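Local coordinates for flagellar hook-associated protein 3 (Bacillus cereus, PDB 5ZIY), which probably forms, with its partner hook-associated protein, the junction between the hook and the filament of the bacterial flagellum, at residues A[36-41]-A[94-99]; A[86-91]-A[104-109]; A[111-116]-A[135-140]. All coordinates share one frame; numbering follows the deposited sequence.

Contact 1: residues A[36-41]-A[94-99]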
loop_
_atom_site.group_PDB
_atom_site.type_symbol
_atom_site.label_atom_id
_atom_site.label_comp_id
_atom_site.label_asym_id
_atom_site.label_seq_id
_atom_site.Cartn_x
_atom_site.Cartn_y
_atom_site.Cartn_z
ATOM N N THR A 36 6.552 2.398 -5.572
ATOM C CA THR A 36 7.326 1.229 -5.156
ATOM C C THR A 36 7.117 0.968 -3.686
ATOM O O THR A 36 6.861 -0.160 -3.292
ATOM C CB THR A 36 8.796 1.430 -5.485
ATOM O OG1 THR A 36 8.874 1.569 -6.889
ATOM C CG2 THR A 36 9.678 0.252 -5.015
ATOM N N GLN A 37 7.137 2.023 -2.886
ATOM C CA GLN A 37 6.980 1.871 -1.448
ATOM C C GLN A 37 5.606 1.317 -1.142
ATOM O O GLN A 37 5.462 0.458 -0.277
ATOM C CB GLN A 37 7.206 3.199 -0.723
ATOM C CG GLN A 37 8.673 3.623 -0.658
ATOM C CD GLN A 37 8.949 4.704 0.417
ATOM O OE1 GLN A 37 8.358 4.700 1.511
ATOM N NE2 GLN A 37 9.858 5.617 0.102
ATOM N N THR A 38 4.600 1.818 -1.852
ATOM C CA THR A 38 3.259 1.339 -1.710
ATOM C C THR A 38 3.159 -0.146 -2.046
ATOM O O THR A 38 2.567 -0.929 -1.300
ATOM C CB THR A 38 2.287 2.145 -2.592
ATOM O OG1 THR A 38 2.438 3.554 -2.325
ATOM C CG2 THR A 38 0.866 1.713 -2.333
ATOM N N GLU A 39 3.738 -0.541 -3.165
ATOM C CA GLU A 39 3.609 -1.904 -3.604
ATOM C C GLU A 39 4.330 -2.874 -2.643
ATOM O O GLU A 39 3.841 -3.973 -2.376
ATOM C CB GLU A 39 4.154 -2.000 -5.019
ATOM C CG GLU A 39 3.989 -3.302 -5.642
ATOM C CD GLU A 39 4.643 -3.354 -7.024
ATOM O OE1 GLU A 39 5.563 -2.549 -7.252
ATOM O OE2 GLU A 39 4.223 -4.179 -7.865
ATOM N N ASN A 40 5.482 -2.443 -2.134
ATOM C CA ASN A 40 6.275 -3.225 -1.198
ATOM C C ASN A 40 5.526 -3.404 0.132
ATOM O O ASN A 40 5.575 -4.472 0.715
ATOM C CB ASN A 40 7.657 -2.571 -0.952
ATOM C CG ASN A 40 8.634 -2.741 -2.126
ATOM O OD1 ASN A 40 8.369 -3.460 -3.099
ATOM N ND2 ASN A 40 9.801 -2.092 -2.017
ATOM N N THR A 41 4.833 -2.356 0.596
ATOM C CA THR A 41 4.020 -2.404 1.803
ATOM C C THR A 41 2.853 -3.379 1.626
ATOM O O THR A 41 2.587 -4.234 2.487
ATOM C CB THR A 41 3.521 -0.987 2.143
ATOM O OG1 THR A 41 4.669 -0.133 2.256
ATOM C CG2 THR A 41 2.705 -0.935 3.429
ATOM N N ARG A 94 3.732 12.301 4.153
ATOM C CA ARG A 94 2.382 11.809 4.275
ATOM C C ARG A 94 2.303 10.290 4.367
ATOM O O ARG A 94 3.177 9.572 3.865
ATOM C CB ARG A 94 1.562 12.270 3.077
ATOM C CG ARG A 94 1.295 13.790 3.020
ATOM C CD ARG A 94 0.394 14.185 4.137
ATOM N NE ARG A 94 0.050 15.607 4.152
ATOM C CZ ARG A 94 0.675 16.558 4.862
ATOM N NH1 ARG A 94 1.738 16.259 5.592
ATOM N NH2 ARG A 94 0.247 17.810 4.838
ATOM N N TYR A 95 1.240 9.811 5.019
ATOM C CA TYR A 95 0.985 8.364 5.112
ATOM C C TYR A 95 0.353 7.814 3.856
ATOM O O TYR A 95 -0.669 8.320 3.405
ATOM C CB TYR A 95 0.115 8.064 6.319
ATOM C CG TYR A 95 0.803 8.399 7.622
ATOM C CD1 TYR A 95 1.660 7.505 8.215
ATOM C CD2 TYR A 95 0.560 9.590 8.276
ATOM C CE1 TYR A 95 2.309 7.803 9.427
ATOM C CE2 TYR A 95 1.236 9.916 9.501
ATOM C CZ TYR A 95 2.086 9.014 10.056
ATOM O OH TYR A 95 2.707 9.291 11.251
ATOM N N ILE A 96 0.927 6.763 3.279
ATOM C CA ILE A 96 0.367 6.263 2.033
ATOM C C ILE A 96 -1.035 5.698 2.161
ATOM O O ILE A 96 -1.802 5.638 1.147
ATOM C CB ILE A 96 1.278 5.234 1.339
ATOM C CG1 ILE A 96 1.633 4.119 2.286
ATOM C CG2 ILE A 96 2.619 5.910 0.823
ATOM C CD1 ILE A 96 2.069 2.823 1.551
ATOM N N PHE A 97 -1.370 5.259 3.379
ATOM C CA PHE A 97 -2.728 4.794 3.723
ATOM C C PHE A 97 -3.457 5.679 4.730
ATOM O O PHE A 97 -4.527 5.297 5.290
ATOM C CB PHE A 97 -2.656 3.351 4.195
ATOM C CG PHE A 97 -2.124 2.426 3.161
ATOM C CD1 PHE A 97 -2.837 2.203 1.994
ATOM C CD2 PHE A 97 -0.955 1.750 3.350
ATOM C CE1 PHE A 97 -2.346 1.337 1.022
ATOM C CE2 PHE A 97 -0.475 0.874 2.382
ATOM C CZ PHE A 97 -1.171 0.683 1.214
ATOM N N GLY A 98 -2.973 6.907 4.868
ATOM C CA GLY A 98 -3.609 7.903 5.709
ATOM C C GLY A 98 -4.076 9.192 5.055
ATOM O O GLY A 98 -4.298 10.211 5.741
ATOM N N GLY A 99 -4.233 9.161 3.733
ATOM C CA GLY A 99 -4.759 10.295 2.970
ATOM C C GLY A 99 -4.064 11.607 3.247
ATOM O O GLY A 99 -2.832 11.681 3.280
#
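I96 turns CG1 into the crowded position between its backbone N and carbonyl carbon (chi1 54°), and CD1, anti to CA (chi2 158°), then reaches T38 and T41 on the helix; in T41, chi1 -56° puts OG1 beside its own N, anti to the carbonyl carbon, which leaves CG2 anti to N, at the edge of the F97 ring. I96 CD1 lies 3.8 Å from T38 CA, against the helix backbone itself, and meets T41 tip to tip, 4.0 Å from its OG1. T38 slides past I96 in the opposite direction, its OG1 3.9 Å from I96 CG2. F97 adds its rim, with CE2 3.8 Å from T41 CG2, a methyl lying in the ring plane, while T38 CG2 approaches the same ring obliquely. The contact is buried and made by van der Waals touch, with both hydroxyls bonded back into their own helix. T41 OG1 donates to Q37 O over 2.7 Å, tilted from the carbonyl plane, and T41 N reaches that oxygen from the opposite face, so Q37 O is gripped twice; T38 OG1 bonds likewise to V34 O. I96 and F97 are the central residues of a type I turn from Y95 to G98. The turn starts at the last residue of strand 94-95, the second strand of a small hairpin, and presses on the middle of the long helix 8-60 in the flagellin-type N-terminal helical region. Helix 162-204 touches T38 through V183, strand 129-133 adds F133 against I96, and helix 137-155 packs L139 and L140 against F97.

Contact 2: residues A[86-91]-A[104-109]. With ZN (zinc ion), chain D.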
loop_
_atom_site.group_PDB
_atom_site.type_symbol
_atom_site.label_atom_id
_atom_site.label_comp_id
_atom_site.label_asym_id
_atom_site.label_seq_id
_atom_site.Cartn_x
_atom_site.Cartn_y
_atom_site.Cartn_z
ATOM N N LEU A 86 3.052 -1.640 8.960
ATOM C CA LEU A 86 2.969 -1.511 7.528
ATOM C C LEU A 86 1.833 -0.559 7.127
ATOM O O LEU A 86 1.973 0.223 6.213
ATOM C CB LEU A 86 2.822 -2.899 6.825
ATOM C CG LEU A 86 3.946 -3.935 6.844
ATOM C CD1 LEU A 86 3.438 -5.324 6.308
ATOM C CD2 LEU A 86 5.264 -3.539 6.044
ATOM N N ALA A 87 0.712 -0.588 7.805
ATOM C CA ALA A 87 -0.378 0.304 7.489
ATOM C C ALA A 87 -0.045 1.775 7.771
ATOM O O ALA A 87 -0.621 2.693 7.145
ATOM C CB ALA A 87 -1.688 -0.166 8.245
ATOM N N ASN A 88 0.907 2.007 8.680
ATOM C CA ASN A 88 1.360 3.317 9.044
ATOM C C ASN A 88 2.606 3.776 8.269
ATOM O O ASN A 88 3.244 4.711 8.705
ATOM C CB ASN A 88 1.639 3.373 10.580
ATOM C CG ASN A 88 0.367 3.325 11.393
ATOM O OD1 ASN A 88 -0.670 3.790 10.927
ATOM N ND2 ASN A 88 0.430 2.756 12.601
ATOM N N THR A 89 2.919 3.159 7.119
ATOM C CA THR A 89 4.019 3.597 6.265
ATOM C C THR A 89 3.869 5.054 5.781
ATOM O O THR A 89 2.802 5.489 5.363
ATOM C CB THR A 89 4.246 2.611 5.068
ATOM O OG1 THR A 89 4.521 1.314 5.596
ATOM C CG2 THR A 89 5.424 3.045 4.180
ATOM N N LYS A 90 4.955 5.809 5.937
ATOM C CA LYS A 90 5.000 7.245 5.647
ATOM C C LYS A 90 6.138 7.575 4.684
ATOM O O LYS A 90 7.223 7.097 4.846
ATOM C CB LYS A 90 5.201 7.987 6.947
ATOM C CG LYS A 90 5.372 9.490 6.861
ATOM C CD LYS A 90 5.493 10.057 8.309
ATOM C CE LYS A 90 5.620 11.574 8.352
ATOM N NZ LYS A 90 6.282 12.007 9.618
ATOM N N GLU A 91 5.857 8.394 3.677
ATOM C CA GLU A 91 6.830 8.776 2.697
ATOM C C GLU A 91 6.498 10.170 2.224
ATOM O O GLU A 91 5.318 10.467 2.030
ATOM C CB GLU A 91 6.753 7.786 1.520
ATOM C CG GLU A 91 7.646 8.106 0.322
ATOM C CD GLU A 91 9.104 8.296 0.661
ATOM O OE1 GLU A 91 9.606 7.747 1.679
ATOM O OE2 GLU A 91 9.764 9.011 -0.127
ATOM N N ASN A 104 -1.409 12.420 13.009
ATOM C CA ASN A 104 -1.417 11.192 13.780
ATOM C C ASN A 104 -1.121 10.013 12.903
ATOM O O ASN A 104 -1.327 10.037 11.661
ATOM C CB ASN A 104 -2.784 10.947 14.424
ATOM C CG ASN A 104 -3.250 12.103 15.259
ATOM O OD1 ASN A 104 -2.867 12.248 16.413
ATOM N ND2 ASN A 104 -4.111 12.931 14.689
ATOM N N LEU A 105 -0.684 8.944 13.561
ATOM C CA LEU A 105 -0.611 7.661 12.926
ATOM C C LEU A 105 -2.028 7.289 12.432
ATOM O O LEU A 105 -2.993 7.398 13.179
ATOM C CB LEU A 105 -0.081 6.614 13.903
ATOM C CG LEU A 105 1.400 6.674 14.366
ATOM C CD1 LEU A 105 1.670 5.500 15.323
ATOM C CD2 LEU A 105 2.393 6.657 13.217
ATOM N N PRO A 106 -2.152 6.817 11.183
ATOM C CA PRO A 106 -3.494 6.619 10.674
ATOM C C PRO A 106 -4.226 5.394 11.224
ATOM O O PRO A 106 -5.468 5.395 11.236
ATOM C CB PRO A 106 -3.277 6.507 9.175
ATOM C CG PRO A 106 -1.915 6.160 9.009
ATOM C CD PRO A 106 -1.166 6.777 10.097
ATOM N N PHE A 107 -3.484 4.370 11.657
ATOM C CA PHE A 107 -4.124 3.218 12.263
ATOM C C PHE A 107 -3.628 2.913 13.653
ATOM O O PHE A 107 -2.424 2.918 13.905
ATOM C CB PHE A 107 -3.951 1.982 11.407
ATOM C CG PHE A 107 -4.519 2.135 10.049
ATOM C CD1 PHE A 107 -3.813 2.757 9.058
ATOM C CD2 PHE A 107 -5.793 1.686 9.758
ATOM C CE1 PHE A 107 -4.335 2.921 7.814
ATOM C CE2 PHE A 107 -6.300 1.856 8.507
ATOM C CZ PHE A 107 -5.571 2.483 7.549
ATOM N N THR A 108 -4.584 2.594 14.529
ATOM C CA THR A 108 -4.294 2.023 15.850
ATOM C C THR A 108 -4.185 0.513 15.808
ATOM O O THR A 108 -4.590 -0.140 14.855
ATOM C CB THR A 108 -5.380 2.408 16.886
ATOM O OG1 THR A 108 -6.568 1.649 16.661
ATOM C CG2 THR A 108 -5.718 3.857 16.776
ATOM N N GLU A 109 -3.672 -0.060 16.893
ATOM C CA GLU A 109 -3.636 -1.521 17.061
ATOM C C GLU A 109 -4.999 -2.159 17.056
ATOM O O GLU A 109 -5.097 -3.352 16.912
ATOM C CB GLU A 109 -2.990 -1.875 18.405
HETATM ZN ZN ZN D . 11.753 9.208 1.329
HETATM O O HOH W 1 12.356 6.873 0.589
#
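N88 OD1 takes the backbone N-H of F107 at 3.0 Å, in the carbonyl plane and on a lone pair, with an N-H...O angle of 156°. ND2 of the same amide donates to F107 O, 3.1 Å away and only 1° out of the amide plane, so one side chain reads both the N-H and the C=O of a single residue, much as a neighbouring strand would. The two bonds together fix the rotation of the amide and leave little doubt about which end is oxygen. P106 slides past the amide in the opposite direction, its CD 3.1 Å from OD1, and L105 crosses it at about a right angle, with CD1 4.1 Å from ND2. N88 is the first residue to leave helical angles after helix 67-87, and here the end of that helix is tied to the loop joining strand 94-95 to strand 120-123. A87 CB sits 3.7 Å from F107 CD1, obliquely to the ring, while N88 OD1 lies at the ring edge; L140 and I144 of helix 137-155 and the ring of Y113, edge-to-face, also pack on F107. T89 turns back on the helix, its N and OG1 both bonding L86 O from one face. Further on, both carboxylate oxygens of E91 reach a zinc ion, OE2 at 2.5 Å and OE1 at 2.6 Å, with a water also bound to the metal, and N33 ND2 donates to OE2.

Contact 3: residues A[111-116]-A[135-140]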
loop_
_atom_site.group_PDB
_atom_site.type_symbol
_atom_site.label_atom_id
_atom_site.label_comp_id
_atom_site.label_asym_id
_atom_site.label_seq_id
_atom_site.Cartn_x
_atom_site.Cartn_y
_atom_site.Cartn_z
ATOM N N GLY A 111 -7.244 -1.210 14.867
ATOM C CA GLY A 111 -7.759 -1.038 13.512
ATOM C C GLY A 111 -8.562 0.236 13.286
ATOM O O GLY A 111 -9.069 0.462 12.174
ATOM N N THR A 112 -8.643 1.092 14.289
ATOM C CA THR A 112 -9.320 2.382 14.147
ATOM C C THR A 112 -8.542 3.297 13.244
ATOM O O THR A 112 -7.340 3.417 13.391
ATOM C CB THR A 112 -9.457 3.146 15.504
ATOM O OG1 THR A 112 -9.727 2.234 16.556
ATOM C CG2 THR A 112 -10.569 4.218 15.443
ATOM N N TYR A 113 -9.240 3.925 12.302
ATOM C CA TYR A 113 -8.660 4.862 11.387
ATOM C C TYR A 113 -8.686 6.275 11.980
ATOM O O TYR A 113 -9.754 6.797 12.361
ATOM C CB TYR A 113 -9.425 4.842 10.069
ATOM C CG TYR A 113 -8.814 5.725 8.991
ATOM C CD1 TYR A 113 -7.636 5.360 8.383
ATOM C CD2 TYR A 113 -9.431 6.916 8.588
ATOM C CE1 TYR A 113 -7.063 6.118 7.420
ATOM C CE2 TYR A 113 -8.869 7.696 7.622
ATOM C CZ TYR A 113 -7.650 7.274 7.012
ATOM O OH TYR A 113 -7.043 8.023 6.023
ATOM N N GLN A 114 -7.514 6.904 12.022
ATOM C CA GLN A 114 -7.398 8.299 12.452
ATOM C C GLN A 114 -6.679 9.134 11.386
ATOM O O GLN A 114 -6.134 10.167 11.681
ATOM C CB GLN A 114 -6.712 8.429 13.840
ATOM C CG GLN A 114 -6.155 7.168 14.411
ATOM C CD GLN A 114 -5.340 7.321 15.710
ATOM O OE1 GLN A 114 -5.891 7.632 16.776
ATOM N NE2 GLN A 114 -4.019 7.031 15.628
ATOM N N GLY A 115 -6.658 8.670 10.139
ATOM C CA GLY A 115 -5.986 9.419 9.083
ATOM C C GLY A 115 -6.852 10.533 8.529
ATOM O O GLY A 115 -7.913 10.878 9.088
ATOM N N GLY A 116 -6.408 11.062 7.396
ATOM C CA GLY A 116 -7.154 12.092 6.649
ATOM C C GLY A 116 -8.350 11.523 5.905
ATOM O O GLY A 116 -8.324 10.344 5.463
ATOM N N ASN A 135 -6.723 7.396 1.628
ATOM C CA ASN A 135 -7.461 6.999 2.819
ATOM C C ASN A 135 -7.610 5.482 2.765
ATOM O O ASN A 135 -8.334 4.992 1.952
ATOM C CB ASN A 135 -8.832 7.695 2.805
ATOM C CG ASN A 135 -9.757 7.256 3.937
ATOM O OD1 ASN A 135 -9.693 6.120 4.419
ATOM N ND2 ASN A 135 -10.671 8.172 4.343
ATOM N N GLY A 136 -6.904 4.754 3.638
ATOM C CA GLY A 136 -6.842 3.275 3.575
ATOM C C GLY A 136 -7.792 2.560 4.530
ATOM O O GLY A 136 -7.656 1.366 4.753
ATOM N N GLU A 137 -8.734 3.296 5.130
ATOM C CA GLU A 137 -9.577 2.710 6.163
ATOM C C GLU A 137 -10.326 1.512 5.616
ATOM O O GLU A 137 -10.267 0.453 6.195
ATOM C CB GLU A 137 -10.582 3.717 6.758
ATOM C CG GLU A 137 -11.668 3.024 7.638
ATOM C CD GLU A 137 -12.582 4.003 8.360
ATOM O OE1 GLU A 137 -12.593 5.195 8.000
ATOM O OE2 GLU A 137 -13.269 3.579 9.311
ATOM N N ALA A 138 -10.987 1.657 4.477
ATOM C CA ALA A 138 -11.794 0.550 3.963
ATOM C C ALA A 138 -10.953 -0.669 3.596
ATOM O O ALA A 138 -11.436 -1.784 3.631
ATOM C CB ALA A 138 -12.694 1.009 2.755
ATOM N N LEU A 139 -9.689 -0.458 3.248
ATOM C CA LEU A 139 -8.823 -1.541 2.819
ATOM C C LEU A 139 -8.203 -2.232 4.031
ATOM O O LEU A 139 -8.062 -3.453 4.053
ATOM C CB LEU A 139 -7.721 -0.970 1.922
ATOM C CG LEU A 139 -6.699 -1.912 1.284
ATOM C CD1 LEU A 139 -7.293 -2.627 0.037
ATOM C CD2 LEU A 139 -5.441 -1.109 0.981
ATOM N N LEU A 140 -7.817 -1.444 5.040
ATOM C CA LEU A 140 -6.929 -1.952 6.123
ATOM C C LEU A 140 -7.563 -2.008 7.508
ATOM O O LEU A 140 -7.166 -2.845 8.331
ATOM C CB LEU A 140 -5.626 -1.148 6.170
ATOM C CG LEU A 140 -4.721 -1.355 4.958
ATOM C CD1 LEU A 140 -3.643 -0.289 4.923
ATOM C CD2 LEU A 140 -4.062 -2.767 4.910
#
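The Y113 ring is sandwiched: G115 N lies 3.4 Å above the centre of one face, and E137 CB covers the opposite face, offset toward the rim. The E137 contact is a CH-pi interaction, CB standing 3.9 Å from the ring centroid and 26° off its normal. Here the loop before strand 120-123 meets the start of helix 137-155, where G136 holds the N-cap position and N135 begins an Asx turn. N135 presents its amide almost flat to the ring, the two planes 12° apart, with OD1 3.5 Å from Y113 CZ over the face. The carboxylate of E137, on an extended chain, is tilted 21° from the ring, and its OE1 comes to 3.6 Å from Y113 CD2. At the ring edge, in plane, is G116 O, to which Y113 OH donates at 2.7 Å; the loop therefore folds round its own tyrosine, and that bond fixes where the hydroxyl points. CG of Y113, anti to its own backbone N, is the ring atom closest to E137 CB, at 3.5 Å. N135 ND2 passes near G116 O but bonds K117 O instead, and D119 OD1 receives the backbone N-H of N135. In the Asx turn, E137 N donates to N135 OD1 over 3.1 Å, nearly along the C=O axis.

Overall arrangement
The three contacts form one continuous cluster. Contacts 1 and 2 have centres about 9 Å apart and share the hairpin of strands 90-91 and 94-95: I96 N lies 3.1 Å from T89 O, and their segments alternate along the chain. Contacts 2 and 3, also about 9 Å between centres, meet in the loop through 104-109 and 111-116, P106 O being 2.7 Å from Q114 N. Contact 3 comes back to contact 1, about 12 Å away between centres, where F97 O lies 2.9 Å from G136 N and G98 O 2.8 Å from G116 N. The zinc ion on E91 of contact 2 is about 10 Å from the nearest side-chain atom of I96 in contact 1.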